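Alanine racemase 1 (PDB 4Y2W) is an enzyme of the alanine racemase family, two-chain in its assembly, with an N-terminal TIM-barrel domain and a C-terminal domain rich in beta strands. Local coordinates at residues I35-K40 with E58-F63; K277-T282 with I321-V326. The protein carries 1 engineered substitution. All blocks are in the same frame, centred on the assembly; numbering follows the deposited sequence.

Contact 1: residues I35-K40 with E58-F63; sequences IMAVIK and EGVDYF. With ALA (alanine), chain F.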
ATOM      1  N   ILE A  35     -29.383   3.167   1.862  1.00 56.93           N
ATOM      2  CA  ILE A  35     -27.984   3.186   2.283  1.00 54.72           C
ATOM      3  C   ILE A  35     -27.052   2.707   1.171  1.00 51.84           C
ATOM      4  O   ILE A  35     -27.243   1.628   0.607  1.00 51.94           O
ATOM      5  CB  ILE A  35     -27.778   2.343   3.559  1.00 54.58           C
ATOM      6  CG1 ILE A  35     -28.494   3.030   4.730  1.00 55.40           C
ATOM      7  CG2 ILE A  35     -26.292   2.167   3.856  1.00 54.65           C
ATOM      8  CD1 ILE A  35     -28.437   2.285   6.044  1.00 55.99           C
ATOM      9  N   MET A  36     -26.054   3.532   0.863  1.00 47.83           N
ATOM     10  CA  MET A  36     -24.998   3.182  -0.076  1.00 45.08           C
ATOM     11  C   MET A  36     -23.715   2.943   0.702  1.00 44.39           C
ATOM     12  O   MET A  36     -23.103   3.889   1.198  1.00 44.59           O
ATOM     13  CB  MET A  36     -24.776   4.312  -1.082  1.00 44.10           C
ATOM     14  CG  MET A  36     -23.499   4.178  -1.899  1.00 43.31           C
ATOM     15  SD  MET A  36     -23.249   5.541  -3.039  1.00 41.79           S
ATOM     16  CE  MET A  36     -24.318   5.035  -4.379  1.00 41.99           C
ATOM     17  N   ALA A  37     -23.300   1.684   0.802  1.00 43.92           N
ATOM     18  CA  ALA A  37     -22.046   1.350   1.478  1.00 42.62           C
ATOM     19  C   ALA A  37     -20.852   1.764   0.612  1.00 41.00           C
ATOM     20  O   ALA A  37     -20.628   1.202  -0.461  1.00 40.46           O
ATOM     21  CB  ALA A  37     -21.990  -0.138   1.792  1.00 42.24           C
ATOM     22  N   VAL A  38     -20.105   2.765   1.069  1.00 39.64           N
ATOM     23  CA  VAL A  38     -18.857   3.138   0.416  1.00 39.06           C
ATOM     24  C   VAL A  38     -17.826   2.091   0.820  1.00 38.22           C
ATOM     25  O   VAL A  38     -17.535   1.929   2.003  1.00 38.02           O
ATOM     26  CB  VAL A  38     -18.381   4.545   0.834  1.00 39.28           C
ATOM     27  CG1 VAL A  38     -17.038   4.878   0.197  1.00 38.70           C
ATOM     28  CG2 VAL A  38     -19.427   5.590   0.461  1.00 40.16           C
ATOM     29  N   ILE A  39     -17.308   1.363  -0.163  1.00 37.57           N
ATOM     30  CA  ILE A  39     -16.303   0.332   0.088  1.00 38.04           C
ATOM     31  C   ILE A  39     -15.129   0.506  -0.875  1.00 38.69           C
ATOM     32  O   ILE A  39     -14.516  -0.471  -1.317  1.00 38.49           O
ATOM     33  CB  ILE A  39     -16.901  -1.094  -0.005  1.00 37.75           C
ATOM     34  CG1 ILE A  39     -17.559  -1.338  -1.369  1.00 38.27           C
ATOM     35  CG2 ILE A  39     -17.920  -1.305   1.104  1.00 37.31           C
ATOM     36  CD1 ILE A  39     -17.993  -2.771  -1.595  1.00 38.16           C
ATOM     37  N   LYS A  40     -14.815   1.764  -1.179  1.00 38.79           N
ATOM     38  CA  LYS A  40     -13.685   2.094  -2.043  1.00 39.24           C
ATOM     39  C   LYS A  40     -12.358   1.784  -1.365  1.00 38.97           C
ATOM     40  O   LYS A  40     -12.313   1.496  -0.169  1.00 39.49           O
ATOM     41  CB  LYS A  40     -13.740   3.565  -2.476  1.00 40.05           C
ATOM     42  CG  LYS A  40     -13.640   4.597  -1.357  1.00 40.36           C
ATOM     43  CD  LYS A  40     -14.365   5.873  -1.766  1.00 41.41           C
ATOM     44  CE  LYS A  40     -14.159   7.008  -0.781  1.00 42.20           C
ATOM     45  NZ  LYS A  40     -12.879   7.710  -1.058  1.00 42.93           N
ATOM     46  N   GLU A  58     -26.837  -8.671   3.784  1.00 55.36           N
ATOM     47  CA  GLU A  58     -27.473  -7.835   4.802  1.00 54.78           C
ATOM     48  C   GLU A  58     -28.547  -6.901   4.229  1.00 54.05           C
ATOM     49  O   GLU A  58     -29.312  -6.304   4.984  1.00 52.60           O
ATOM     50  CB  GLU A  58     -26.410  -7.019   5.551  1.00 54.83           C
ATOM     51  CG  GLU A  58     -26.777  -6.682   6.988  1.00 55.24           C
ATOM     52  CD  GLU A  58     -26.858  -7.905   7.889  1.00 55.62           C
ATOM     53  OE1 GLU A  58     -27.669  -7.885   8.842  1.00 55.54           O
ATOM     54  OE2 GLU A  58     -26.114  -8.883   7.653  1.00 54.66           O
ATOM     55  N   GLY A  59     -28.587  -6.763   2.905  1.00 54.03           N
ATOM     56  CA  GLY A  59     -29.664  -6.044   2.223  1.00 53.40           C
ATOM     57  C   GLY A  59     -29.359  -4.588   1.924  1.00 53.22           C
ATOM     58  O   GLY A  59     -30.257  -3.748   1.947  1.00 54.30           O
ATOM     59  N   VAL A  60     -28.098  -4.285   1.632  1.00 52.28           N
ATOM     60  CA  VAL A  60     -27.685  -2.920   1.304  1.00 51.51           C
ATOM     61  C   VAL A  60     -28.290  -2.479  -0.034  1.00 50.65           C
ATOM     62  O   VAL A  60     -28.488  -3.298  -0.930  1.00 51.51           O
ATOM     63  CB  VAL A  60     -26.143  -2.799   1.274  1.00 52.78           C
ATOM     64  CG1 VAL A  60     -25.550  -3.500   0.054  1.00 53.08           C
ATOM     65  CG2 VAL A  60     -25.715  -1.341   1.331  1.00 53.04           C
ATOM     66  N   ASP A  61     -28.584  -1.186  -0.157  1.00 49.53           N
ATOM     67  CA  ASP A  61     -29.295  -0.654  -1.330  1.00 48.73           C
ATOM     68  C   ASP A  61     -28.377  -0.309  -2.503  1.00 46.69           C
ATOM     69  O   ASP A  61     -28.777  -0.432  -3.661  1.00 45.84           O
ATOM     70  CB  ASP A  61     -30.112   0.583  -0.938  1.00 49.24           C
ATOM     71  CG  ASP A  61     -31.163   0.279   0.110  1.00 49.42           C
ATOM     72  OD1 ASP A  61     -31.954  -0.660  -0.102  1.00 49.63           O
ATOM     73  OD2 ASP A  61     -31.197   0.974   1.146  1.00 49.43           O
ATOM     74  N   TYR A  62     -27.160   0.134  -2.202  1.00 45.58           N
ATOM     75  CA  TYR A  62     -26.195   0.526  -3.229  1.00 44.98           C
ATOM     76  C   TYR A  62     -24.775   0.306  -2.709  1.00 44.27           C
ATOM     77  O   TYR A  62     -24.561   0.157  -1.504  1.00 44.87           O
ATOM     78  CB  TYR A  62     -26.383   2.007  -3.575  1.00 45.20           C
ATOM     79  CG  TYR A  62     -26.608   2.307  -5.044  1.00 45.38           C
ATOM     80  CD1 TYR A  62     -25.571   2.209  -5.968  1.00 45.95           C
ATOM     81  CD2 TYR A  62     -27.860   2.713  -5.506  1.00 45.27           C
ATOM     82  CE1 TYR A  62     -25.779   2.494  -7.310  1.00 46.09           C
ATOM     83  CE2 TYR A  62     -28.074   2.997  -6.845  1.00 44.72           C
ATOM     84  CZ  TYR A  62     -27.033   2.887  -7.742  1.00 44.97           C
ATOM     85  OH  TYR A  62     -27.239   3.173  -9.069  1.00 45.15           O
ATOM     86  N   PHE A  63     -23.810   0.279  -3.625  1.00 43.15           N
ATOM     87  CA  PHE A  63     -22.396   0.341  -3.264  1.00 41.85           C
ATOM     88  C   PHE A  63     -21.740   1.553  -3.910  1.00 41.39           C
ATOM     89  O   PHE A  63     -22.066   1.919  -5.037  1.00 41.74           O
ATOM     90  CB  PHE A  63     -21.655  -0.924  -3.699  1.00 41.38           C
ATOM     91  CG  PHE A  63     -21.845  -2.088  -2.774  1.00 40.49           C
ATOM     92  CD1 PHE A  63     -21.415  -2.019  -1.459  1.00 40.35           C
ATOM     93  CD2 PHE A  63     -22.436  -3.259  -3.221  1.00 40.81           C
ATOM     94  CE1 PHE A  63     -21.582  -3.092  -0.602  1.00 40.75           C
ATOM     95  CE2 PHE A  63     -22.605  -4.340  -2.371  1.00 41.08           C
ATOM     96  CZ  PHE A  63     -22.178  -4.256  -1.059  1.00 41.19           C
TER
HETATM   97  N   ALA F 402     -13.255   9.151   3.097  1.00 54.09           N
HETATM   98  CA  ALA F 402     -13.550   9.937   1.856  1.00 54.16           C
HETATM   99  C   ALA F 402     -12.355  10.788   1.402  1.00 54.19           C
HETATM  100  O   ALA F 402     -12.240  11.129   0.224  1.00 53.80           O
HETATM  101  CB  ALA F 402     -14.777  10.814   2.066  1.00 54.62           C
HETATM  102  OXT ALA F 402     -11.480  11.167   2.187  1.00 53.31           O

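Contact 2: residues K277-T282 with I321-V326; sequences KSVIAT and IDVTDV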
ATOM      1  N   LYS A 277      19.704  -4.851  30.803  1.00 46.65           N
ATOM      2  CA  LYS A 277      19.489  -6.200  30.298  1.00 47.34           C
ATOM      3  C   LYS A 277      18.083  -6.277  29.721  1.00 46.88           C
ATOM      4  O   LYS A 277      17.119  -5.872  30.376  1.00 48.90           O
ATOM      5  CB  LYS A 277      19.646  -7.252  31.403  1.00 49.81           C
ATOM      6  CG  LYS A 277      20.796  -8.222  31.185  1.00 52.26           C
ATOM      7  CD  LYS A 277      20.459  -9.615  31.699  1.00 54.18           C
ATOM      8  CE  LYS A 277      21.400 -10.665  31.126  1.00 56.40           C
ATOM      9  NZ  LYS A 277      21.255 -10.837  29.650  1.00 57.75           N
ATOM     10  N   SER A 278      17.965  -6.794  28.500  1.00 44.50           N
ATOM     11  CA  SER A 278      16.697  -6.761  27.786  1.00 42.38           C
ATOM     12  C   SER A 278      16.442  -8.036  27.003  1.00 40.66           C
ATOM     13  O   SER A 278      17.380  -8.746  26.630  1.00 39.02           O
ATOM     14  CB  SER A 278      16.673  -5.571  26.824  1.00 43.17           C
ATOM     15  OG  SER A 278      16.989  -4.355  27.483  1.00 44.00           O
ATOM     16  N   VAL A 279      15.158  -8.312  26.774  1.00 39.43           N
ATOM     17  CA  VAL A 279      14.714  -9.337  25.837  1.00 39.38           C
ATOM     18  C   VAL A 279      14.107  -8.638  24.621  1.00 38.61           C
ATOM     19  O   VAL A 279      13.084  -7.966  24.734  1.00 38.23           O
ATOM     20  CB  VAL A 279      13.659 -10.276  26.463  1.00 40.05           C
ATOM     21  CG1 VAL A 279      13.263 -11.372  25.481  1.00 39.61           C
ATOM     22  CG2 VAL A 279      14.189 -10.889  27.752  1.00 40.43           C
ATOM     23  N   ILE A 280      14.748  -8.797  23.466  1.00 38.48           N
ATOM     24  CA  ILE A 280      14.288  -8.184  22.221  1.00 37.60           C
ATOM     25  C   ILE A 280      13.613  -9.222  21.337  1.00 37.18           C
ATOM     26  O   ILE A 280      14.180 -10.280  21.061  1.00 38.50           O
ATOM     27  CB  ILE A 280      15.463  -7.566  21.432  1.00 37.09           C
ATOM     28  CG1 ILE A 280      16.257  -6.603  22.320  1.00 37.80           C
ATOM     29  CG2 ILE A 280      14.965  -6.865  20.172  1.00 36.56           C
ATOM     30  CD1 ILE A 280      15.418  -5.534  22.988  1.00 38.16           C
ATOM     31  N   ALA A 281      12.401  -8.919  20.892  1.00 36.06           N
ATOM     32  CA  ALA A 281      11.727  -9.763  19.921  1.00 36.04           C
ATOM     33  C   ALA A 281      11.764  -9.092  18.552  1.00 35.80           C
ATOM     34  O   ALA A 281      11.732  -7.864  18.450  1.00 35.87           O
ATOM     35  CB  ALA A 281      10.295 -10.036  20.347  1.00 36.17           C
ATOM     36  N   THR A 282      11.848  -9.906  17.508  1.00 34.54           N
ATOM     37  CA  THR A 282      11.757  -9.425  16.140  1.00 33.92           C
ATOM     38  C   THR A 282      10.428  -9.914  15.566  1.00 33.46           C
ATOM     39  O   THR A 282      10.022 -11.058  15.802  1.00 32.97           O
ATOM     40  CB  THR A 282      12.923  -9.949  15.283  1.00 33.89           C
ATOM     41  OG1 THR A 282      14.159  -9.741  15.975  1.00 34.99           O
ATOM     42  CG2 THR A 282      12.971  -9.240  13.947  1.00 33.87           C
ATOM     43  N   ILE A 321      10.973  -5.086  18.976  1.00 33.57           N
ATOM     44  CA  ILE A 321      10.215  -4.589  20.118  1.00 34.03           C
ATOM     45  C   ILE A 321      10.859  -5.043  21.425  1.00 34.46           C
ATOM     46  O   ILE A 321      11.413  -6.139  21.501  1.00 34.84           O
ATOM     47  CB  ILE A 321       8.738  -5.052  20.078  1.00 34.03           C
ATOM     48  CG1 ILE A 321       8.634  -6.536  19.706  1.00 34.16           C
ATOM     49  CG2 ILE A 321       7.949  -4.212  19.087  1.00 34.07           C
ATOM     50  CD1 ILE A 321       7.281  -7.156  20.004  1.00 33.82           C
ATOM     51  N   ASP A 322      10.788  -4.193  22.446  1.00 35.11           N
ATOM     52  CA  ASP A 322      11.318  -4.517  23.767  1.00 35.38           C
ATOM     53  C   ASP A 322      10.259  -5.271  24.556  1.00 35.80           C
ATOM     54  O   ASP A 322       9.229  -4.705  24.917  1.00 36.21           O
ATOM     55  CB  ASP A 322      11.728  -3.243  24.519  1.00 35.27           C
ATOM     56  CG  ASP A 322      12.503  -3.539  25.793  1.00 35.14           C
ATOM     57  OD1 ASP A 322      12.332  -4.639  26.356  1.00 35.37           O
ATOM     58  OD2 ASP A 322      13.285  -2.673  26.232  1.00 34.85           O
ATOM     59  N   VAL A 323      10.522  -6.546  24.828  1.00 36.30           N
ATOM     60  CA  VAL A 323       9.564  -7.395  25.536  1.00 37.16           C
ATOM     61  C   VAL A 323      10.073  -7.790  26.924  1.00 38.06           C
ATOM     62  O   VAL A 323       9.634  -8.789  27.498  1.00 38.81           O
ATOM     63  CB  VAL A 323       9.208  -8.649  24.704  1.00 36.69           C
ATOM     64  CG1 VAL A 323       8.582  -8.241  23.378  1.00 36.79           C
ATOM     65  CG2 VAL A 323      10.430  -9.525  24.464  1.00 36.44           C
ATOM     66  N   THR A 324      10.982  -6.985  27.469  1.00 38.92           N
ATOM     67  CA  THR A 324      11.621  -7.277  28.749  1.00 39.44           C
ATOM     68  C   THR A 324      10.638  -7.339  29.919  1.00 40.33           C
ATOM     69  O   THR A 324      10.823  -8.126  30.843  1.00 40.75           O
ATOM     70  CB  THR A 324      12.688  -6.219  29.069  1.00 39.27           C
ATOM     71  OG1 THR A 324      13.566  -6.078  27.945  1.00 38.22           O
ATOM     72  CG2 THR A 324      13.491  -6.608  30.309  1.00 39.72           C
ATOM     73  N   ASP A 325       9.596  -6.514  29.872  1.00 41.68           N
ATOM     74  CA  ASP A 325       8.629  -6.424  30.965  1.00 42.59           C
ATOM     75  C   ASP A 325       7.514  -7.464  30.879  1.00 43.87           C
ATOM     76  O   ASP A 325       6.729  -7.601  31.814  1.00 43.89           O
ATOM     77  CB  ASP A 325       8.004  -5.028  31.007  1.00 42.39           C
ATOM     78  CG  ASP A 325       9.040  -3.928  31.070  1.00 42.71           C
ATOM     79  OD1 ASP A 325      10.113  -4.148  31.674  1.00 42.11           O
ATOM     80  OD2 ASP A 325       8.776  -2.842  30.509  1.00 43.98           O
ATOM     81  N   VAL A 326       7.436  -8.187  29.765  1.00 46.43           N
ATOM     82  CA  VAL A 326       6.382  -9.178  29.564  1.00 47.94           C
ATOM     83  C   VAL A 326       6.901 -10.576  29.895  1.00 49.42           C
ATOM     84  O   VAL A 326       7.905 -11.019  29.333  1.00 49.63           O
ATOM     85  CB  VAL A 326       5.859  -9.148  28.117  1.00 48.13           C
ATOM     86  CG1 VAL A 326       4.707 -10.133  27.945  1.00 48.54           C
ATOM     87  CG2 VAL A 326       5.422  -7.738  27.743  1.00 48.18           C
TER

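Contact 1: residues I35-K40 with E58-F63
Ala37 and Ile39 both pack on the ring of Phe63. Ala37 CB lies 3.8 Å from CD1 of Phe63. CD1 of Ile39 comes within 3.5 Å of the same Phe63 CD1, and the two side chains cross obliquely. CG1 of Ile39 sits between its own N and C (chi1 57°), and the chain extends from there toward the ring. CG2 of Val60 touches Ala37 CB at 3.9 Å. Leu55 of helix 48-58 covers this outer face.

On the inner face Met36 and Tyr62 run side by side. The Met36 chain bends at chi3, which places Met36 CE 3.5 Å from CD1 of Tyr62. Met222 lies beside both residues. The Tyr62 hydroxyl goes to Thr103 and Glu163.

Between the faces the backbones pair in parallel. Ala37 N gives a hydrogen bond to Tyr62 O (3.0 Å). Ile35 O takes the amide of Tyr62 and, weakly, that of Asp61. At the polar edge Ile35 N bonds to Asp61 OD2 (2.9 Å), on the anti lone pair of the carboxylate. Gly59 has ended helix 48-58 in a Schellman motif.

Past the strand, Lys40 lies in the alanine pocket and forms a salt bridge with Asp317 of the second subunit. Strand 34-38, the helices that follow and strand 62-65 make the first beta-alpha-beta unit of the TIM barrel.

Contact 2: residues K277-T282 with I321-V326
Ile280 and Ala281 pair with Asp322 and Ile321 across two neighbouring antiparallel strands of the C-terminal domain. The contact is partly buried. Strand 278-283 lies between 319-322 and 248-260, and strand 306-311 flanks 319-322. Ala281 and Ile321 are a hydrogen-bonded pair. Ala281 N reaches Ile321 O at 3.0 Å, and Ile321 N returns a bond to Ala281 O at 2.9 Å. Ile280 and Asp322 form the next, non-hydrogen-bonded pair. One step on, Val323 N meets Val279 O at 2.9 Å, with the donor almost straight out from the carbonyl (175°).

The strand 319-322 then gives way to a turn. OD1 of Asp322 accepts the amide N of Thr324 at 2.9 Å, which makes an Asx turn. A type I beta turn follows from Val323 to Val326. The turn carries the Thr324 side chain to the other strand. There Thr324 OG1 takes the place of a backbone acceptor and receives Val279 N at 3.0 Å. Thr324 OG1 lies anti to its own carbonyl carbon (chi1 -51°), on the side facing Val279. The same hydroxyl also turns to Asp322 OD1, though that distance is too short to be trusted.

Val279, Ala281, Ile321 and Val323 supply the apolar contacts. Val279 and Val323 cross at about a right angle, with Val279 CG1 3.5 Å from Val323 CG2. The other branch of Val323, CG1, meets Ala281 CB at 3.9 Å, and Ile321 CG1 touches that methyl too. The Ser278 hydroxyl turns to the carbonyl of Arg276. Arg276 also forms a salt bridge with Asp325.

How the contacts relate
From the N terminus, contact 1 comes first. It closes a largely helical loop of 17 residues and joins the first two strands of the barrel. The chain then completes the barrel and enters the C-terminal domain. There contact 2 closes a loop of 38 residues, with strands 300-303 and 306-311 inside it. The two contacts lie in series and neither nest nor cross. The centres of contacts 1 and 2 are about 44 Å apart. They lie on opposite sides of the middle of the chain. Both loops hold residues of alanine pockets: Tyr44 in the first, Tyr287, Cys315 and Met316 in the second. Across the dimer, Lys40 of contact 1 packs on Met316 of the second subunit, within that subunit's contact 2 loop.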